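Local coordinates for Dna-binding protein RAP1 (Saccharomyces cerevisiae, PDB 4BJT), which binds DNA, probably acting in both repression and activation of transcription, and binds the telomere protein Rif1 through its C-terminal domain, at residues T74-G86 with L115-T127. Sequence-based numbering, arbitrary orientation.
Sequences TTDLFLPLFFHFG and LCDETGIRKNFST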
loop_
_atom_site.group_PDB
_atom_site.type_symbol
_atom_site.label_atom_id
_atom_site.label_comp_id
_atom_site.label_asym_id
_atom_site.label_seq_id
_atom_site.Cartn_x
_atom_site.Cartn_y
_atom_site.Cartn_z
ATOM N N THR C 74 5.531 -9.224 11.541
ATOM C CA THR C 74 5.735 -9.334 12.964
ATOM C C THR C 74 4.483 -8.949 13.744
ATOM O O THR C 74 3.583 -8.305 13.202
ATOM C CB THR C 74 6.905 -8.423 13.356
ATOM O OG1 THR C 74 6.604 -7.122 12.870
ATOM C CG2 THR C 74 8.202 -8.846 12.706
ATOM N N THR C 75 4.470 -9.285 15.051
ATOM C CA THR C 75 3.331 -8.951 15.927
ATOM C C THR C 75 3.202 -7.457 16.195
ATOM O O THR C 75 2.148 -7.040 16.686
ATOM C CB THR C 75 3.350 -9.762 17.220
ATOM O OG1 THR C 75 4.506 -9.398 17.996
ATOM C CG2 THR C 75 3.296 -11.261 16.973
ATOM N N ASP C 76 4.216 -6.630 15.863
ATOM C CA ASP C 76 4.007 -5.188 16.005
ATOM C C ASP C 76 3.214 -4.615 14.848
ATOM O O ASP C 76 2.741 -3.490 14.973
ATOM C CB ASP C 76 5.294 -4.393 16.189
ATOM C CG ASP C 76 6.191 -4.464 15.030
ATOM O OD1 ASP C 76 6.574 -5.559 14.685
ATOM O OD2 ASP C 76 6.488 -3.399 14.440
ATOM N N LEU C 77 3.061 -5.369 13.733
ATOM C CA LEU C 77 2.305 -4.944 12.553
ATOM C C LEU C 77 0.966 -5.666 12.374
ATOM O O LEU C 77 0.029 -5.091 11.831
ATOM C CB LEU C 77 3.148 -5.198 11.309
ATOM C CG LEU C 77 4.481 -4.445 11.237
ATOM C CD1 LEU C 77 5.261 -4.893 10.009
ATOM C CD2 LEU C 77 4.266 -2.955 11.205
ATOM N N PHE C 78 0.887 -6.918 12.844
ATOM C CA PHE C 78 -0.278 -7.777 12.658
ATOM C C PHE C 78 -0.793 -8.329 13.948
ATOM O O PHE C 78 -0.028 -8.599 14.887
ATOM C CB PHE C 78 0.087 -8.930 11.737
ATOM C CG PHE C 78 0.483 -8.493 10.347
ATOM C CD1 PHE C 78 -0.473 -8.279 9.373
ATOM C CD2 PHE C 78 1.814 -8.304 10.017
ATOM C CE1 PHE C 78 -0.104 -7.943 8.074
ATOM C CE2 PHE C 78 2.181 -7.889 8.740
ATOM C CZ PHE C 78 1.222 -7.733 7.768
ATOM N N LEU C 79 -2.112 -8.524 13.984
ATOM C CA LEU C 79 -2.841 -9.058 15.129
ATOM C C LEU C 79 -2.881 -10.565 15.075
ATOM O O LEU C 79 -2.631 -11.173 14.025
ATOM C CB LEU C 79 -4.282 -8.511 15.097
ATOM C CG LEU C 79 -4.386 -7.024 15.379
ATOM C CD1 LEU C 79 -5.495 -6.389 14.602
ATOM C CD2 LEU C 79 -4.533 -6.752 16.834
ATOM N N PRO C 80 -3.275 -11.222 16.194
ATOM C CA PRO C 80 -3.320 -12.686 16.184
ATOM C C PRO C 80 -4.143 -13.291 15.032
ATOM O O PRO C 80 -3.738 -14.311 14.485
ATOM C CB PRO C 80 -3.891 -13.023 17.566
ATOM C CG PRO C 80 -3.460 -11.884 18.414
ATOM C CD PRO C 80 -3.526 -10.673 17.534
ATOM N N LEU C 81 -5.251 -12.637 14.597
ATOM C CA LEU C 81 -6.074 -13.165 13.518
ATOM C C LEU C 81 -5.264 -13.409 12.238
ATOM O O LEU C 81 -5.467 -14.414 11.558
ATOM C CB LEU C 81 -7.255 -12.211 13.233
ATOM C CG LEU C 81 -8.188 -12.600 12.080
ATOM C CD1 LEU C 81 -8.958 -13.870 12.408
ATOM C CD2 LEU C 81 -9.197 -11.506 11.843
ATOM N N PHE C 82 -4.315 -12.525 11.934
ATOM C CA PHE C 82 -3.506 -12.643 10.716
ATOM C C PHE C 82 -2.749 -13.960 10.703
ATOM O O PHE C 82 -2.667 -14.644 9.685
ATOM C CB PHE C 82 -2.514 -11.468 10.646
ATOM C CG PHE C 82 -1.456 -11.655 9.585
ATOM C CD1 PHE C 82 -1.705 -11.302 8.269
ATOM C CD2 PHE C 82 -0.192 -12.122 9.913
ATOM C CE1 PHE C 82 -0.717 -11.417 7.297
ATOM C CE2 PHE C 82 0.795 -12.256 8.936
ATOM C CZ PHE C 82 0.525 -11.888 7.627
ATOM N N PHE C 83 -2.173 -14.311 11.844
ATOM C CA PHE C 83 -1.356 -15.533 11.925
ATOM C C PHE C 83 -2.177 -16.820 11.827
ATOM O O PHE C 83 -1.592 -17.900 11.712
ATOM C CB PHE C 83 -0.509 -15.480 13.183
ATOM C CG PHE C 83 0.485 -14.345 13.140
ATOM C CD1 PHE C 83 1.652 -14.454 12.422
ATOM C CD2 PHE C 83 0.218 -13.138 13.778
ATOM C CE1 PHE C 83 2.544 -13.379 12.329
ATOM C CE2 PHE C 83 1.097 -12.058 13.678
ATOM C CZ PHE C 83 2.263 -12.184 12.952
ATOM N N HIS C 84 -3.508 -16.720 11.906
ATOM C CA HIS C 84 -4.396 -17.861 11.740
ATOM C C HIS C 84 -4.751 -18.146 10.288
ATOM O O HIS C 84 -5.320 -19.200 10.016
ATOM C CB HIS C 84 -5.633 -17.727 12.606
ATOM C CG HIS C 84 -5.299 -18.014 14.036
ATOM N ND1 HIS C 84 -5.021 -17.005 14.925
ATOM C CD2 HIS C 84 -5.116 -19.201 14.656
ATOM C CE1 HIS C 84 -4.754 -17.596 16.080
ATOM N NE2 HIS C 84 -4.737 -18.915 15.953
ATOM N N PHE C 85 -4.361 -17.272 9.339
ATOM C CA PHE C 85 -4.528 -17.626 7.920
ATOM C C PHE C 85 -3.628 -18.809 7.628
ATOM O O PHE C 85 -2.579 -18.974 8.236
ATOM C CB PHE C 85 -4.175 -16.469 6.999
ATOM C CG PHE C 85 -5.241 -15.407 6.980
ATOM C CD1 PHE C 85 -6.482 -15.657 6.413
ATOM C CD2 PHE C 85 -4.984 -14.143 7.451
ATOM C CE1 PHE C 85 -7.485 -14.687 6.441
ATOM C CE2 PHE C 85 -5.977 -13.170 7.467
ATOM C CZ PHE C 85 -7.218 -13.434 6.946
ATOM N N GLY C 86 -4.063 -19.674 6.708
ATOM C CA GLY C 86 -3.325 -20.888 6.404
ATOM C C GLY C 86 -2.254 -20.762 5.350
ATOM O O GLY C 86 -1.449 -21.687 5.154
ATOM N N LEU C 115 -10.094 -3.807 8.003
ATOM C CA LEU C 115 -8.782 -4.453 7.791
ATOM C C LEU C 115 -8.243 -5.056 9.091
ATOM O O LEU C 115 -7.483 -6.035 9.075
ATOM C CB LEU C 115 -7.778 -3.447 7.234
ATOM C CG LEU C 115 -8.030 -3.029 5.779
ATOM C CD1 LEU C 115 -7.215 -1.796 5.428
ATOM C CD2 LEU C 115 -7.721 -4.183 4.798
ATOM N N CYS C 116 -8.616 -4.470 10.217
ATOM C CA CYS C 116 -8.268 -4.983 11.534
ATOM C C CYS C 116 -9.108 -6.250 11.841
ATOM O O CYS C 116 -8.556 -7.323 12.117
ATOM C CB CYS C 116 -8.504 -3.871 12.552
ATOM S SG CYS C 116 -8.429 -4.398 14.268
ATOM N N ASP C 117 -10.429 -6.138 11.708
ATOM C CA ASP C 117 -11.355 -7.221 12.059
ATOM C C ASP C 117 -11.322 -8.425 11.167
ATOM O O ASP C 117 -11.538 -9.536 11.657
ATOM C CB ASP C 117 -12.810 -6.693 12.083
ATOM C CG ASP C 117 -13.082 -5.636 13.136
ATOM O OD1 ASP C 117 -12.273 -5.517 14.086
ATOM O OD2 ASP C 117 -14.092 -4.916 13.003
ATOM N N GLU C 118 -11.099 -8.232 9.851
ATOM C CA GLU C 118 -11.161 -9.329 8.887
ATOM C C GLU C 118 -9.826 -9.896 8.468
ATOM O O GLU C 118 -9.758 -11.083 8.147
ATOM C CB GLU C 118 -11.945 -8.887 7.652
ATOM C CG GLU C 118 -13.388 -8.542 8.005
ATOM C CD GLU C 118 -14.207 -8.083 6.822
ATOM O OE1 GLU C 118 -14.440 -8.900 5.902
ATOM O OE2 GLU C 118 -14.577 -6.888 6.794
ATOM N N THR C 119 -8.783 -9.060 8.411
ATOM C CA THR C 119 -7.455 -9.487 7.961
ATOM C C THR C 119 -6.370 -9.397 9.046
ATOM O O THR C 119 -5.270 -9.845 8.769
ATOM C CB THR C 119 -7.024 -8.721 6.690
ATOM O OG1 THR C 119 -7.305 -7.344 6.829
ATOM C CG2 THR C 119 -7.718 -9.205 5.444
ATOM N N GLY C 120 -6.651 -8.833 10.223
ATOM C CA GLY C 120 -5.648 -8.792 11.280
ATOM C C GLY C 120 -4.513 -7.824 11.035
ATOM O O GLY C 120 -3.418 -8.023 11.565
ATOM N N ILE C 121 -4.748 -6.761 10.274
ATOM C CA ILE C 121 -3.741 -5.720 10.062
ATOM C C ILE C 121 -3.973 -4.648 11.124
ATOM O O ILE C 121 -5.103 -4.177 11.270
ATOM C CB ILE C 121 -3.830 -5.122 8.654
ATOM C CG1 ILE C 121 -3.719 -6.217 7.551
ATOM C CG2 ILE C 121 -2.748 -4.032 8.473
ATOM C CD1 ILE C 121 -4.270 -5.761 6.232
ATOM N N ARG C 122 -2.928 -4.268 11.882
ATOM C CA ARG C 122 -3.106 -3.261 12.937
ATOM C C ARG C 122 -3.497 -1.912 12.337
ATOM O O ARG C 122 -3.035 -1.552 11.264
ATOM C CB ARG C 122 -1.863 -3.145 13.813
ATOM C CG ARG C 122 -1.669 -4.400 14.668
ATOM C CD ARG C 122 -0.483 -4.283 15.586
ATOM N NE ARG C 122 -0.221 -5.529 16.308
ATOM C CZ ARG C 122 -0.831 -5.940 17.414
ATOM N NH1 ARG C 122 -1.763 -5.183 17.994
ATOM N NH2 ARG C 122 -0.494 -7.097 17.972
ATOM N N LYS C 123 -4.361 -1.168 13.051
ATOM C CA LYS C 123 -4.906 0.084 12.542
ATOM C C LYS C 123 -3.865 1.143 12.200
ATOM O O LYS C 123 -4.016 1.862 11.196
ATOM C CB LYS C 123 -5.929 0.656 13.514
ATOM C CG LYS C 123 -7.152 -0.197 13.685
ATOM C CD LYS C 123 -8.036 0.458 14.730
ATOM C CE LYS C 123 -9.271 -0.326 14.986
ATOM N NZ LYS C 123 -10.107 0.322 16.044
ATOM N N ASN C 124 -2.835 1.254 13.010
ATOM C CA ASN C 124 -1.771 2.232 12.739
ATOM C C ASN C 124 -0.965 1.837 11.484
ATOM O O ASN C 124 -0.594 2.701 10.689
ATOM C CB ASN C 124 -0.857 2.454 13.928
ATOM C CG ASN C 124 -0.244 1.223 14.518
ATOM O OD1 ASN C 124 -0.691 0.097 14.283
ATOM N ND2 ASN C 124 0.746 1.414 15.365
ATOM N N PHE C 125 -0.787 0.529 11.249
ATOM C CA PHE C 125 -0.118 0.077 10.033
ATOM C C PHE C 125 -0.985 0.327 8.796
ATOM O O PHE C 125 -0.491 0.888 7.816
ATOM C CB PHE C 125 0.253 -1.406 10.164
ATOM C CG PHE C 125 1.086 -1.991 9.051
ATOM C CD1 PHE C 125 2.037 -1.226 8.389
ATOM C CD2 PHE C 125 1.044 -3.349 8.783
ATOM C CE1 PHE C 125 2.855 -1.786 7.422
ATOM C CE2 PHE C 125 1.873 -3.912 7.820
ATOM C CZ PHE C 125 2.751 -3.127 7.129
ATOM N N SER C 126 -2.293 -0.039 8.816
ATOM C CA SER C 126 -3.196 0.241 7.691
ATOM C C SER C 126 -3.224 1.740 7.355
ATOM O O SER C 126 -3.225 2.128 6.186
ATOM C CB SER C 126 -4.618 -0.201 8.011
ATOM O OG SER C 126 -4.668 -1.609 8.008
ATOM N N THR C 127 -3.238 2.578 8.405
ATOM C CA THR C 127 -3.259 4.034 8.211
ATOM C C THR C 127 -1.986 4.494 7.513
ATOM O O THR C 127 -2.063 5.307 6.570
ATOM C CB THR C 127 -3.455 4.751 9.561
ATOM O OG1 THR C 127 -4.708 4.329 10.072
ATOM C CG2 THR C 127 -3.440 6.279 9.421
HETATM O O HOH W 1 1.493 -1.432 13.500
#
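F125 presents one ring face to L77, whose CD2 sits 3.9 Å from the centroid of the F125 ring, a CH-pi contact almost on the ring normal. The edge of F125 is turned toward the face of F78, an offset edge-to-face pair with planes at 87°; with CG of F125 anti to the backbone N (chi1 -174°), the ring turns a face to L77 and an edge to F78, and M147 and F144 of helix 140-150 extend this core. F82 CZ stands over the centre of a face of F78, and T119 O lies at the F82 ring edge. F85 meets the carbonyl oxygens of E118 and T119 with its ring edge.

L79 CD2 lies over one face of the R122 guanidinium, 3.4 Å from R122 NH1, while the carbonyl of T75 approaches that group's edge. R122 NE donates to T75 O at 2.8 Å, and NH2 adds a weak bond to the same oxygen. Replacing R122 with an alanine is likely to leave T75 O without both donors and L79 CD2 without the guanidinium face it lies over.

The backbones join through a single bridge between F78 and I121: R122 N donates to L77 O, and L79 N to G120 O at 2.8 Å. G120 is the first residue after the helix to leave helical angles, with positive phi, and a CB there would clash with F82 N. Three backbone carbonyls, of L77, G120 and T75, are thus satisfied beside an apolar cluster, pinning the turn between helices 108-119 and 123-132 of the helical C-terminal domain against 74-86, a loop with a short helical turn.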